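Local coordinates for protein ornithine carbamoyltransferase (Campylobacter jejuni subsp. jejuni, PDB 3TPF) that catalyses the reversible transfer of the carbamoyl group from carbamoyl phosphate to L-ornithine, yielding L-citrulline and phosphate in arginine biosynthesis, at residues K3-T7 against L105-A109; L19-A23 against A295-F299; L123-V129 against N157-W162; A166-G170 against Q194-A200; D216-T222 against A256-C261. Residue numbers count along the deposited sequence, not the author numbering.

Contact 1 (K3-T7 against L105-A109); sequences KHFLT and LLEFA
In the carbamoyl-phosphate domain, an irregular N-terminal segment, 3-7, packs against helix 102-111, the helix of a beta-alpha-beta crossover between the parallel strands 94-98 and 116-118. The segment is largely extended until Leu-6 turns to phi/psi -98/-26, while 105-109 is regular helix (Ala-109 N to Leu-105 O, 2.9 Å). The two run in opposing senses: CA of His-4 lies 7.1 Å from CA of Ala-109, and CA of Leu-6 lies 7.4 Å from CA of Leu-105. Backbone hydrogen bonds from Phe-5 to Val-116 and Asn-118 hold the segment beside strand 116-118.

The apolar packing belongs to Leu-6 (m, t), whose branched end spans one turn of the helix. Its CD2 meets Leu-105 CD2 at 4.2 Å; its CD1 meets Leu-106 CD2 at 3.8 Å and Ala-109 CB at 4.2 Å.

The aromatic part is a CH-pi contact of His-4 (chi1 m), whose ND1 is hydrogen-bonded to Val-116 N. The small side chain of Ala-109 lets the face of the imidazole close onto its methyl: Ala-109 CB stands 3.5 Å from the centroid of the His-4 ring, 11° off its normal.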
# COMPACT_ATOMS: atom_id res chain seq x y z
N LYS B 3 -5.49 -26.91 -7.51
CA LYS B 3 -4.53 -27.04 -6.44
C LYS B 3 -4.12 -25.65 -5.84
O LYS B 3 -3.80 -24.72 -6.55
CB LYS B 3 -3.35 -27.87 -6.92
CG LYS B 3 -3.70 -29.37 -7.00
CD LYS B 3 -3.09 -30.27 -5.91
CE LYS B 3 -1.99 -31.20 -6.43
NZ LYS B 3 -0.99 -31.52 -5.37
N HIS B 4 -4.20 -25.59 -4.51
CA HIS B 4 -3.56 -24.59 -3.68
C HIS B 4 -2.13 -24.98 -3.25
O HIS B 4 -1.70 -26.11 -3.39
CB HIS B 4 -4.38 -24.43 -2.42
CG HIS B 4 -5.81 -24.16 -2.69
ND1 HIS B 4 -6.24 -22.93 -3.09
CD2 HIS B 4 -6.91 -24.93 -2.63
CE1 HIS B 4 -7.55 -22.95 -3.29
NE2 HIS B 4 -7.99 -24.15 -2.98
N PHE B 5 -1.41 -24.05 -2.66
CA PHE B 5 -0.06 -24.30 -2.15
C PHE B 5 -0.02 -23.93 -0.62
O PHE B 5 0.42 -22.90 -0.22
CB PHE B 5 0.96 -23.53 -2.97
CG PHE B 5 2.36 -23.90 -2.63
CD1 PHE B 5 3.01 -24.97 -3.26
CD2 PHE B 5 3.02 -23.25 -1.65
CE1 PHE B 5 4.28 -25.38 -2.91
CE2 PHE B 5 4.29 -23.65 -1.27
CZ PHE B 5 4.92 -24.74 -1.88
N LEU B 6 -0.56 -24.75 0.21
CA LEU B 6 -0.66 -24.48 1.65
C LEU B 6 0.42 -25.15 2.45
O LEU B 6 0.69 -24.78 3.57
CB LEU B 6 -2.01 -24.99 2.18
CG LEU B 6 -3.25 -24.45 1.40
CD1 LEU B 6 -4.58 -24.84 2.01
CD2 LEU B 6 -3.20 -22.94 1.29
N THR B 7 0.94 -26.25 1.92
CA THR B 7 2.04 -27.00 2.51
C THR B 7 2.72 -27.91 1.49
O THR B 7 2.08 -28.46 0.61
CB THR B 7 1.58 -27.90 3.68
OG1 THR B 7 2.68 -28.74 4.07
CG2 THR B 7 0.41 -28.75 3.26
N LEU B 105 -6.35 -20.39 6.48
CA LEU B 105 -5.99 -20.64 5.11
C LEU B 105 -6.92 -21.67 4.53
O LEU B 105 -7.33 -21.59 3.37
CB LEU B 105 -4.56 -21.20 5.01
CG LEU B 105 -3.43 -20.17 5.00
CD1 LEU B 105 -2.07 -20.77 5.23
CD2 LEU B 105 -3.55 -19.51 3.66
N LEU B 106 -7.18 -22.71 5.30
CA LEU B 106 -7.91 -23.87 4.77
C LEU B 106 -9.32 -23.41 4.43
O LEU B 106 -9.87 -23.65 3.36
CB LEU B 106 -7.91 -25.03 5.77
CG LEU B 106 -6.61 -25.84 5.93
CD1 LEU B 106 -6.77 -26.74 7.14
CD2 LEU B 106 -6.24 -26.77 4.77
N GLU B 107 -9.91 -22.69 5.37
CA GLU B 107 -11.28 -22.18 5.24
C GLU B 107 -11.40 -21.25 4.02
O GLU B 107 -12.37 -21.29 3.29
CB GLU B 107 -11.70 -21.44 6.51
CG GLU B 107 -13.04 -20.70 6.41
CD GLU B 107 -14.29 -21.60 6.45
OE1 GLU B 107 -14.19 -22.86 6.56
OE2 GLU B 107 -15.40 -21.00 6.39
N PHE B 108 -10.42 -20.39 3.83
CA PHE B 108 -10.40 -19.52 2.66
C PHE B 108 -10.29 -20.32 1.36
O PHE B 108 -11.02 -20.07 0.42
CB PHE B 108 -9.23 -18.55 2.75
CG PHE B 108 -9.33 -17.38 1.83
CD1 PHE B 108 -9.04 -17.53 0.46
CD2 PHE B 108 -9.63 -16.12 2.32
CE1 PHE B 108 -9.08 -16.45 -0.38
CE2 PHE B 108 -9.63 -15.03 1.49
CZ PHE B 108 -9.35 -15.20 0.13
N ALA B 109 -9.35 -21.26 1.31
CA ALA B 109 -9.06 -22.10 0.09
C ALA B 109 -10.31 -22.83 -0.31
O ALA B 109 -10.65 -22.98 -1.48
CB ALA B 109 -7.96 -23.09 0.34

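Contact 2 (L19-A23 against A295-F299); sequences LVNHA and ALLCF
This is a buried helix-helix contact between the two ends of the chain: helix 13-28, at the start of the carbamoyl-phosphate domain, crosses helix 279-302, which returns from the ornithine domain. The short axes of 19-23 and 295-299 approach to 9.3 Å, with 115° between their N-to-C directions, so the touching surface is compact. The nearest CA atoms, those of Ala-23 and Ala-295, are 5.1 Å apart, a closeness that two small side chains permit.

Ala-295 points at the first helix. Its CB lies 3.3 Å from Leu-19 O and 3.8 Å from Ala-23 N, the two atoms joined by a helical hydrogen bond of 2.9 Å; it also meets His-22 CB at 4.0 Å and Ala-23 CB at 4.2 Å. A larger residue could hardly approach the backbone so closely.

Leu-19 (m, t) reaches across to fill the space beside this close point. Its CD2 is 3.7 Å from both Leu-296 CA and Phe-299 CB, and its CD1 is 4.1 Å from Leu-296 CD1. On His-22 (chi1 t), the ring edge faces Cys-298, with NE2 4.1 Å from Cys-298 CB, while ND1 bonds to Glu-25 within its own helix.

Such a C-terminal helix, packed back on the N-terminal domain, is characteristic of the aspartate/ornithine carbamoyltransferase fold.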
# COMPACT_ATOMS: atom_id res chain seq x y z
N LEU B 19 9.99 -27.17 -9.19
CA LEU B 19 9.81 -25.80 -8.77
C LEU B 19 11.17 -25.12 -8.56
O LEU B 19 11.48 -24.03 -9.06
CB LEU B 19 9.02 -25.71 -7.48
CG LEU B 19 7.47 -25.78 -7.53
CD1 LEU B 19 6.86 -25.68 -6.14
CD2 LEU B 19 6.92 -24.69 -8.45
N VAL B 20 12.04 -25.81 -7.87
CA VAL B 20 13.40 -25.34 -7.73
C VAL B 20 14.09 -25.17 -9.10
O VAL B 20 14.79 -24.19 -9.32
CB VAL B 20 14.21 -26.28 -6.84
CG1 VAL B 20 15.67 -25.97 -7.07
CG2 VAL B 20 13.81 -26.15 -5.36
N ASN B 21 13.94 -26.12 -9.98
CA ASN B 21 14.66 -26.00 -11.26
C ASN B 21 14.14 -24.86 -12.07
O ASN B 21 14.84 -24.23 -12.84
CB ASN B 21 14.59 -27.26 -12.14
CG ASN B 21 15.35 -28.43 -11.56
OD1 ASN B 21 16.25 -28.30 -10.67
ND2 ASN B 21 15.05 -29.60 -12.10
N HIS B 22 12.85 -24.62 -11.92
CA HIS B 22 12.24 -23.59 -12.72
C HIS B 22 12.75 -22.23 -12.17
O HIS B 22 13.10 -21.35 -12.95
CB HIS B 22 10.72 -23.68 -12.65
CG HIS B 22 10.03 -22.79 -13.64
ND1 HIS B 22 10.66 -22.32 -14.76
CD2 HIS B 22 8.77 -22.29 -13.68
CE1 HIS B 22 9.85 -21.54 -15.45
NE2 HIS B 22 8.69 -21.51 -14.81
N ALA B 23 12.76 -22.13 -10.84
CA ALA B 23 13.23 -20.93 -10.14
C ALA B 23 14.59 -20.57 -10.70
O ALA B 23 14.89 -19.45 -11.09
CB ALA B 23 13.29 -21.16 -8.63
N ALA B 295 8.39 -19.30 -9.55
CA ALA B 295 8.14 -20.66 -10.07
C ALA B 295 6.77 -21.10 -9.59
O ALA B 295 5.94 -21.67 -10.34
CB ALA B 295 9.20 -21.67 -9.60
N LEU B 296 6.54 -20.90 -8.31
CA LEU B 296 5.33 -21.39 -7.67
C LEU B 296 4.11 -20.80 -8.33
O LEU B 296 3.16 -21.46 -8.65
CB LEU B 296 5.36 -20.97 -6.17
CG LEU B 296 4.27 -21.38 -5.27
CD1 LEU B 296 4.03 -22.87 -5.32
CD2 LEU B 296 4.73 -21.00 -3.87
N LEU B 297 4.14 -19.49 -8.48
CA LEU B 297 3.05 -18.81 -9.14
C LEU B 297 2.91 -19.32 -10.62
O LEU B 297 1.76 -19.59 -11.03
CB LEU B 297 3.25 -17.32 -9.20
CG LEU B 297 3.25 -16.47 -7.95
CD1 LEU B 297 3.71 -15.06 -8.44
CD2 LEU B 297 1.92 -16.48 -7.20
N CYS B 298 3.99 -19.55 -11.36
CA CYS B 298 3.74 -20.10 -12.71
C CYS B 298 3.06 -21.45 -12.62
O CYS B 298 2.26 -21.86 -13.50
CB CYS B 298 5.02 -20.20 -13.59
SG CYS B 298 5.83 -18.57 -13.82
N PHE B 299 3.48 -22.19 -11.62
CA PHE B 299 3.08 -23.56 -11.49
C PHE B 299 1.61 -23.63 -11.18
O PHE B 299 0.88 -24.37 -11.83
CB PHE B 299 3.85 -24.21 -10.40
CG PHE B 299 3.32 -25.53 -9.98
CD1 PHE B 299 3.62 -26.67 -10.67
CD2 PHE B 299 2.54 -25.65 -8.82
CE1 PHE B 299 3.12 -27.93 -10.28
CE2 PHE B 299 2.07 -26.93 -8.40
CZ PHE B 299 2.35 -28.06 -9.14

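Contact 3 (L123-V129 against N157-W162); sequences LYHPTQV and NMCNSW
Residues 123-125 run as a loop across the start of helix 157-169, and His-125 (phi/psi -130/60) is the N-cap of helix 126-138. The CA of Tyr-124 is 4.4 Å from that of Asn-157, His-125 CA 5.7 Å from Met-158 CA, and Val-129 CA 6.5 Å from Trp-162 CA.

Two polar side chains of helix 157-169 satisfy the loop backbone. Asn-160 ND2 donates to Leu-123 O (2.7 Å), and Ser-161 OG (chi1 m) accepts from His-125 N (2.9 Å). Further along, selenomethionine Met-158 (m, m, m) sets its SE 3.5 Å from Gln-128 CG and 4.0 Å from His-125 CD2. Val-129 (chi1 t) lays CG2 over the Trp-162 five-membered ring, 4.1 Å from its centroid, and 3.6 Å from Ser-161 CB.

His-125 to Gln-128 are predicted to bind carbamoyl phosphate and Asn-157 to bind ornithine; the two directional bonds join backbone and side chains next to both predicted sites, consistent with a set spacing between them at the domain junction.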
# COMPACT_ATOMS: atom_id res chain seq x y z
N LEU B 123 1.62 -23.64 11.53
CA LEU B 123 2.04 -25.02 11.21
C LEU B 123 3.17 -25.10 10.14
O LEU B 123 3.99 -26.00 10.21
CB LEU B 123 0.88 -25.86 10.69
CG LEU B 123 -0.22 -26.10 11.64
CD1 LEU B 123 -1.18 -26.98 10.90
CD2 LEU B 123 0.13 -26.90 12.89
N TYR B 124 3.14 -24.24 9.13
CA TYR B 124 4.01 -24.50 7.95
C TYR B 124 4.49 -23.19 7.34
O TYR B 124 3.80 -22.19 7.31
CB TYR B 124 3.30 -25.26 6.86
CG TYR B 124 2.64 -26.54 7.26
CD1 TYR B 124 1.28 -26.68 7.22
CD2 TYR B 124 3.37 -27.62 7.60
CE1 TYR B 124 0.65 -27.84 7.59
CE2 TYR B 124 2.76 -28.79 7.98
CZ TYR B 124 1.40 -28.88 7.97
OH TYR B 124 0.77 -30.04 8.36
N HIS B 125 5.72 -23.21 6.88
CA HIS B 125 6.26 -22.07 6.19
C HIS B 125 6.90 -22.49 4.88
O HIS B 125 8.06 -22.27 4.66
CB HIS B 125 7.21 -21.30 7.10
CG HIS B 125 7.60 -19.95 6.54
ND1 HIS B 125 6.96 -19.37 5.46
CD2 HIS B 125 8.60 -19.10 6.87
CE1 HIS B 125 7.55 -18.24 5.14
NE2 HIS B 125 8.56 -18.05 5.98
N PRO B 126 6.13 -23.10 3.99
CA PRO B 126 6.69 -23.74 2.78
C PRO B 126 7.39 -22.89 1.79
O PRO B 126 8.33 -23.40 1.17
CB PRO B 126 5.46 -24.30 2.09
CG PRO B 126 4.36 -23.39 2.53
CD PRO B 126 4.67 -23.14 3.98
N THR B 127 6.97 -21.68 1.54
CA THR B 127 7.72 -20.85 0.53
C THR B 127 9.18 -20.61 1.02
O THR B 127 10.15 -20.64 0.25
CB THR B 127 7.09 -19.51 0.20
OG1 THR B 127 6.91 -18.78 1.43
CG2 THR B 127 5.78 -19.67 -0.49
N GLN B 128 9.35 -20.55 2.33
CA GLN B 128 10.69 -20.41 2.89
C GLN B 128 11.56 -21.66 2.62
O GLN B 128 12.73 -21.59 2.22
CB GLN B 128 10.60 -20.11 4.40
CG GLN B 128 11.95 -19.88 5.02
CD GLN B 128 12.71 -18.61 4.52
OE1 GLN B 128 12.09 -17.58 4.23
NE2 GLN B 128 14.07 -18.69 4.48
N VAL B 129 10.99 -22.81 2.91
CA VAL B 129 11.73 -24.05 2.68
C VAL B 129 12.04 -24.16 1.24
O VAL B 129 13.13 -24.56 0.91
CB VAL B 129 10.98 -25.20 3.23
CG1 VAL B 129 11.53 -26.50 2.71
CG2 VAL B 129 10.95 -25.06 4.75
N ASN B 157 6.87 -23.85 12.98
CA ASN B 157 6.51 -24.05 11.54
C ASN B 157 7.66 -24.45 10.63
O ASN B 157 7.54 -25.34 9.80
CB ASN B 157 5.79 -22.81 10.94
CG ASN B 157 6.56 -21.54 11.10
OD1 ASN B 157 7.75 -21.54 11.49
ND2 ASN B 157 5.89 -20.43 10.86
N MSE B 158 8.79 -23.78 10.80
CA MSE B 158 10.01 -24.02 9.98
C MSE B 158 10.52 -25.45 10.13
O MSE B 158 10.96 -26.10 9.16
CB MSE B 158 11.15 -23.10 10.41
CG MSE B 158 11.09 -21.78 9.70
SE MSE B 158 11.27 -21.97 7.75
CE MSE B 158 13.09 -22.77 7.64
N CYS B 159 10.44 -25.95 11.36
CA CYS B 159 10.83 -27.31 11.69
C CYS B 159 9.95 -28.31 10.99
O CYS B 159 10.41 -29.28 10.39
CB CYS B 159 10.74 -27.51 13.21
SG CYS B 159 11.09 -29.18 13.73
N ASN B 160 8.65 -28.07 11.12
CA ASN B 160 7.66 -28.89 10.49
C ASN B 160 7.91 -29.00 8.97
O ASN B 160 7.94 -30.07 8.39
CB ASN B 160 6.29 -28.28 10.65
CG ASN B 160 5.79 -28.30 12.03
OD1 ASN B 160 6.07 -29.21 12.81
ND2 ASN B 160 4.96 -27.34 12.33
N SER B 161 8.08 -27.86 8.35
CA SER B 161 8.21 -27.83 6.93
C SER B 161 9.53 -28.43 6.49
O SER B 161 9.59 -29.11 5.44
CB SER B 161 8.08 -26.42 6.41
OG SER B 161 6.77 -25.94 6.60
N TRP B 162 10.60 -28.25 7.29
CA TRP B 162 11.87 -28.98 6.96
C TRP B 162 11.72 -30.48 7.14
O TRP B 162 12.21 -31.27 6.35
CB TRP B 162 13.11 -28.44 7.66
CG TRP B 162 13.90 -27.54 6.70
CD1 TRP B 162 14.07 -26.23 6.82
CD2 TRP B 162 14.51 -27.90 5.43
NE1 TRP B 162 14.73 -25.73 5.71
CE2 TRP B 162 15.02 -26.75 4.87
CE3 TRP B 162 14.64 -29.08 4.74
CZ2 TRP B 162 15.69 -26.71 3.68
CZ3 TRP B 162 15.32 -29.06 3.54
CH2 TRP B 162 15.82 -27.86 3.01

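Contact 4 (A166-G170 against Q194-A200); sequences AAILG and QALISGA
One hydroxyl serves both helix ends here: Ser-198 OG (chi1 p) donates to Ala-167 O at 2.8 Å and, in an ST turn, accepts from Ala-200 N at 3.2 Å. Each helix is followed by a glycine of positive phi, Gly-170 at 94/22 and Gly-199 at 70/26. At Gly-170 a CB would strike Ser-198 O and the preceding carbonyl, so only glycine fits.

The C-terminal turns lie side by side in the same sense, Ala-167 CA 4.9 Å from Ala-195 CA and Gly-170 CA 4.1 Å from Ala-200 CA. The alanines allow this: Ala-167 CB is 3.9 Å from Gln-194 CB, the start of a longer side chain, and Ala-200 CB is 4.1 Å from Ala-167 CA. At one margin Ile-168 CG1 meets Gln-194 CG at 4.4 Å.

Ala-167 and Ala-195 both rest on Ile-202 of strand 201-205. Neighbouring helices packed on one face of a parallel sheet, each leading into the next strand, are typical of the Rossmann-like ornithine domain.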
# COMPACT_ATOMS: atom_id res chain seq x y z
N ALA B 166 12.15 -32.81 3.89
CA ALA B 166 13.23 -33.79 3.98
C ALA B 166 12.67 -35.18 3.64
O ALA B 166 13.22 -35.96 2.86
CB ALA B 166 13.78 -33.76 5.39
N ALA B 167 11.51 -35.39 4.22
CA ALA B 167 10.81 -36.64 4.15
C ALA B 167 10.41 -36.95 2.71
O ALA B 167 10.49 -38.16 2.27
CB ALA B 167 9.54 -36.59 5.02
N ILE B 168 9.97 -35.93 2.01
CA ILE B 168 9.50 -36.13 0.64
C ILE B 168 10.68 -36.34 -0.27
O ILE B 168 10.71 -37.26 -1.09
CB ILE B 168 8.63 -34.97 0.12
CG1 ILE B 168 7.31 -34.91 0.89
CG2 ILE B 168 8.32 -35.20 -1.35
CD1 ILE B 168 6.46 -33.69 0.73
N LEU B 169 11.71 -35.52 -0.06
CA LEU B 169 12.79 -35.44 -1.02
C LEU B 169 13.78 -36.57 -0.91
O LEU B 169 14.50 -36.87 -1.87
CB LEU B 169 13.48 -34.13 -0.88
CG LEU B 169 12.80 -32.88 -1.49
CD1 LEU B 169 13.73 -31.73 -1.14
CD2 LEU B 169 12.60 -32.90 -3.01
N GLY B 170 13.82 -37.20 0.27
CA GLY B 170 14.77 -38.29 0.56
C GLY B 170 16.08 -37.85 1.24
O GLY B 170 17.10 -38.55 1.22
N GLN B 194 6.42 -41.06 4.75
CA GLN B 194 7.08 -40.57 3.54
C GLN B 194 8.53 -41.04 3.43
O GLN B 194 9.01 -41.31 2.33
CB GLN B 194 7.02 -39.05 3.45
CG GLN B 194 5.80 -38.58 2.74
CD GLN B 194 5.75 -39.04 1.31
OE1 GLN B 194 6.76 -39.41 0.73
NE2 GLN B 194 4.54 -39.04 0.73
N ALA B 195 9.22 -41.13 4.57
CA ALA B 195 10.63 -41.55 4.55
C ALA B 195 10.71 -42.96 3.93
O ALA B 195 11.59 -43.23 3.11
CB ALA B 195 11.22 -41.52 5.94
N LEU B 196 9.78 -43.84 4.30
CA LEU B 196 9.74 -45.20 3.75
C LEU B 196 9.82 -45.23 2.23
O LEU B 196 10.58 -46.00 1.65
CB LEU B 196 8.47 -45.94 4.18
CG LEU B 196 8.50 -46.95 5.29
CD1 LEU B 196 7.06 -47.32 5.54
CD2 LEU B 196 9.37 -48.07 4.82
N ILE B 197 9.01 -44.40 1.61
CA ILE B 197 8.93 -44.32 0.13
C ILE B 197 10.23 -43.79 -0.43
O ILE B 197 10.78 -44.36 -1.34
CB ILE B 197 7.78 -43.38 -0.32
CG1 ILE B 197 6.43 -44.07 -0.14
CG2 ILE B 197 7.96 -42.85 -1.75
CD1 ILE B 197 6.28 -45.30 -1.05
N SER B 198 10.68 -42.68 0.15
CA SER B 198 11.82 -41.90 -0.38
C SER B 198 13.23 -42.24 0.12
O SER B 198 14.21 -41.68 -0.35
CB SER B 198 11.67 -40.44 -0.00
OG SER B 198 12.05 -40.27 1.34
N GLY B 199 13.29 -43.09 1.13
CA GLY B 199 14.55 -43.41 1.81
C GLY B 199 15.17 -42.33 2.66
O GLY B 199 16.37 -42.29 2.84
N ALA B 200 14.36 -41.41 3.16
CA ALA B 200 14.83 -40.38 4.11
C ALA B 200 15.42 -40.99 5.38
O ALA B 200 14.86 -41.93 6.00
CB ALA B 200 13.74 -39.44 4.48

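Contact 5 (D216-T222 against A256-C261); sequences DVVITDT and AILLHC
Val-217, Ile-219, Ile-257 and Leu-259 form one apolar face: Val-217 CG1 lies 4.1 Å from both Ile-257 CG1 and Leu-259 CD1, and Ile-219 CG1 4.1 Å from Leu-259 CB. Val-217 and Leu-259 pack on Ile-136 of helix 126-138. On the opposite face Val-218 CG1 meets Leu-258 CD1 at 4.0 Å, and both touch Met-249 of helix 246-251.

Helices on both faces suit a parallel alpha/beta sheet, here the Rossmann-like ornithine domain's, with 257-260 at one edge within this chain. Strands 217-220 and 257-260 run parallel, their axes approaching to 4.7 Å at 24°, Val-217 paired with Ile-257. The bonds are Ile-257 N to Asp-216 O (3.2 Å), Val-218 N to Ile-257 O (2.9 Å), Leu-259 N to Val-218 O (2.7 Å) and Thr-220 N to Leu-259 O (3.0 Å).

C-terminally, Asp-221 CA makes a CH-pi contact over the His-260 ring face, 4.3 Å from its centroid, while His-260 NE2 bonds to Glu-269. Asp-221 OD1, of the predicted ornithine site, is 3.1 Å from SG of Cys-261, predicted to bind carbamoyl phosphate.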
# COMPACT_ATOMS: atom_id res chain seq x y z
N ASP B 216 26.17 -31.10 5.87
CA ASP B 216 26.65 -29.99 4.99
C ASP B 216 25.84 -28.72 5.05
O ASP B 216 26.18 -27.74 4.45
CB ASP B 216 26.62 -30.38 3.54
CG ASP B 216 27.39 -31.61 3.25
OD1 ASP B 216 28.49 -31.80 3.82
OD2 ASP B 216 26.90 -32.38 2.42
N VAL B 217 24.72 -28.79 5.72
CA VAL B 217 23.76 -27.69 5.77
C VAL B 217 23.21 -27.60 7.19
O VAL B 217 22.64 -28.57 7.70
CB VAL B 217 22.62 -27.87 4.72
CG1 VAL B 217 21.73 -26.64 4.66
CG2 VAL B 217 23.19 -28.13 3.33
N VAL B 218 23.46 -26.45 7.84
CA VAL B 218 22.94 -26.22 9.19
C VAL B 218 21.92 -25.13 9.15
O VAL B 218 22.14 -24.05 8.60
CB VAL B 218 24.02 -25.80 10.20
CG1 VAL B 218 23.43 -25.55 11.58
CG2 VAL B 218 25.16 -26.81 10.28
N ILE B 219 20.76 -25.44 9.67
CA ILE B 219 19.64 -24.50 9.61
C ILE B 219 19.18 -24.17 10.98
O ILE B 219 18.95 -25.07 11.79
CB ILE B 219 18.44 -25.12 8.88
CG1 ILE B 219 18.88 -25.59 7.46
CG2 ILE B 219 17.28 -24.16 8.93
CD1 ILE B 219 17.75 -26.07 6.60
N THR B 220 18.99 -22.89 11.25
CA THR B 220 18.48 -22.51 12.53
C THR B 220 17.49 -21.42 12.37
O THR B 220 17.29 -20.88 11.29
CB THR B 220 19.60 -22.09 13.48
OG1 THR B 220 19.10 -22.07 14.81
CG2 THR B 220 20.12 -20.76 13.12
N ASP B 221 16.83 -21.09 13.47
CA ASP B 221 15.76 -20.09 13.45
C ASP B 221 15.55 -19.50 14.84
O ASP B 221 15.98 -20.08 15.86
CB ASP B 221 14.46 -20.73 12.97
CG ASP B 221 13.36 -19.70 12.63
OD1 ASP B 221 13.62 -18.46 12.52
OD2 ASP B 221 12.20 -20.15 12.45
N THR B 222 14.87 -18.37 14.88
CA THR B 222 14.57 -17.71 16.16
C THR B 222 13.88 -18.68 17.08
O THR B 222 13.17 -19.56 16.66
CB THR B 222 13.60 -16.53 16.00
OG1 THR B 222 12.28 -17.04 15.99
CG2 THR B 222 13.77 -15.80 14.64
N ALA B 256 30.53 -26.37 5.39
CA ALA B 256 29.06 -26.45 5.59
C ALA B 256 28.49 -25.05 5.65
O ALA B 256 29.14 -24.17 6.24
CB ALA B 256 28.72 -27.23 6.87
N ILE B 257 27.35 -24.85 5.03
CA ILE B 257 26.67 -23.55 5.00
C ILE B 257 25.66 -23.43 6.12
O ILE B 257 25.09 -24.44 6.57
CB ILE B 257 25.95 -23.24 3.69
CG1 ILE B 257 24.89 -24.29 3.37
CG2 ILE B 257 26.91 -23.18 2.55
CD1 ILE B 257 24.02 -23.87 2.19
N LEU B 258 25.49 -22.21 6.62
CA LEU B 258 24.54 -21.91 7.70
C LEU B 258 23.35 -21.14 7.09
O LEU B 258 23.52 -20.11 6.48
CB LEU B 258 25.19 -21.08 8.80
CG LEU B 258 24.23 -20.51 9.87
CD1 LEU B 258 23.59 -21.66 10.63
CD2 LEU B 258 24.95 -19.53 10.76
N LEU B 259 22.16 -21.66 7.26
CA LEU B 259 20.95 -21.01 6.78
C LEU B 259 20.10 -20.52 7.95
O LEU B 259 20.06 -21.16 8.99
CB LEU B 259 20.10 -21.95 5.95
CG LEU B 259 20.62 -22.39 4.59
CD1 LEU B 259 19.59 -23.26 3.93
CD2 LEU B 259 20.95 -21.11 3.74
N HIS B 260 19.51 -19.34 7.79
CA HIS B 260 18.63 -18.70 8.75
C HIS B 260 17.60 -17.91 7.97
O HIS B 260 17.95 -17.16 7.09
CB HIS B 260 19.41 -17.73 9.62
CG HIS B 260 18.68 -17.29 10.85
ND1 HIS B 260 17.40 -16.77 10.82
CD2 HIS B 260 19.07 -17.25 12.15
CE1 HIS B 260 17.04 -16.46 12.06
NE2 HIS B 260 18.03 -16.73 12.88
N CYS B 261 16.33 -18.06 8.30
CA CYS B 261 15.23 -17.42 7.50
C CYS B 261 15.12 -15.96 7.81
O CYS B 261 14.64 -15.20 6.99
CB CYS B 261 13.86 -18.05 7.68
SG CYS B 261 13.32 -18.12 9.41

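From the N terminus, contact 1 opens at 3-7 and contact 2 at 19-23. Contact 1 closes first, at 105-109, within the carbamoyl-phosphate domain, whereas contact 2 waits for 295-299, so the two cross. Contacts 3, 4 and 5 follow in series, all inside contact 2's long loop. Contact 3 joins the domains where the chain passes between them; contact 4 takes up the same helix, 157-169, at its other end, and contact 5 pairs two strands of the ornithine domain's sheet. Phe-5 bridges contacts 1, 2 and 3 by touching Leu-19, Leu-296 and Pro-126, while Met-158 and Gln-128 carry contact 3 onto Asp-221 and Cys-261 of contact 5.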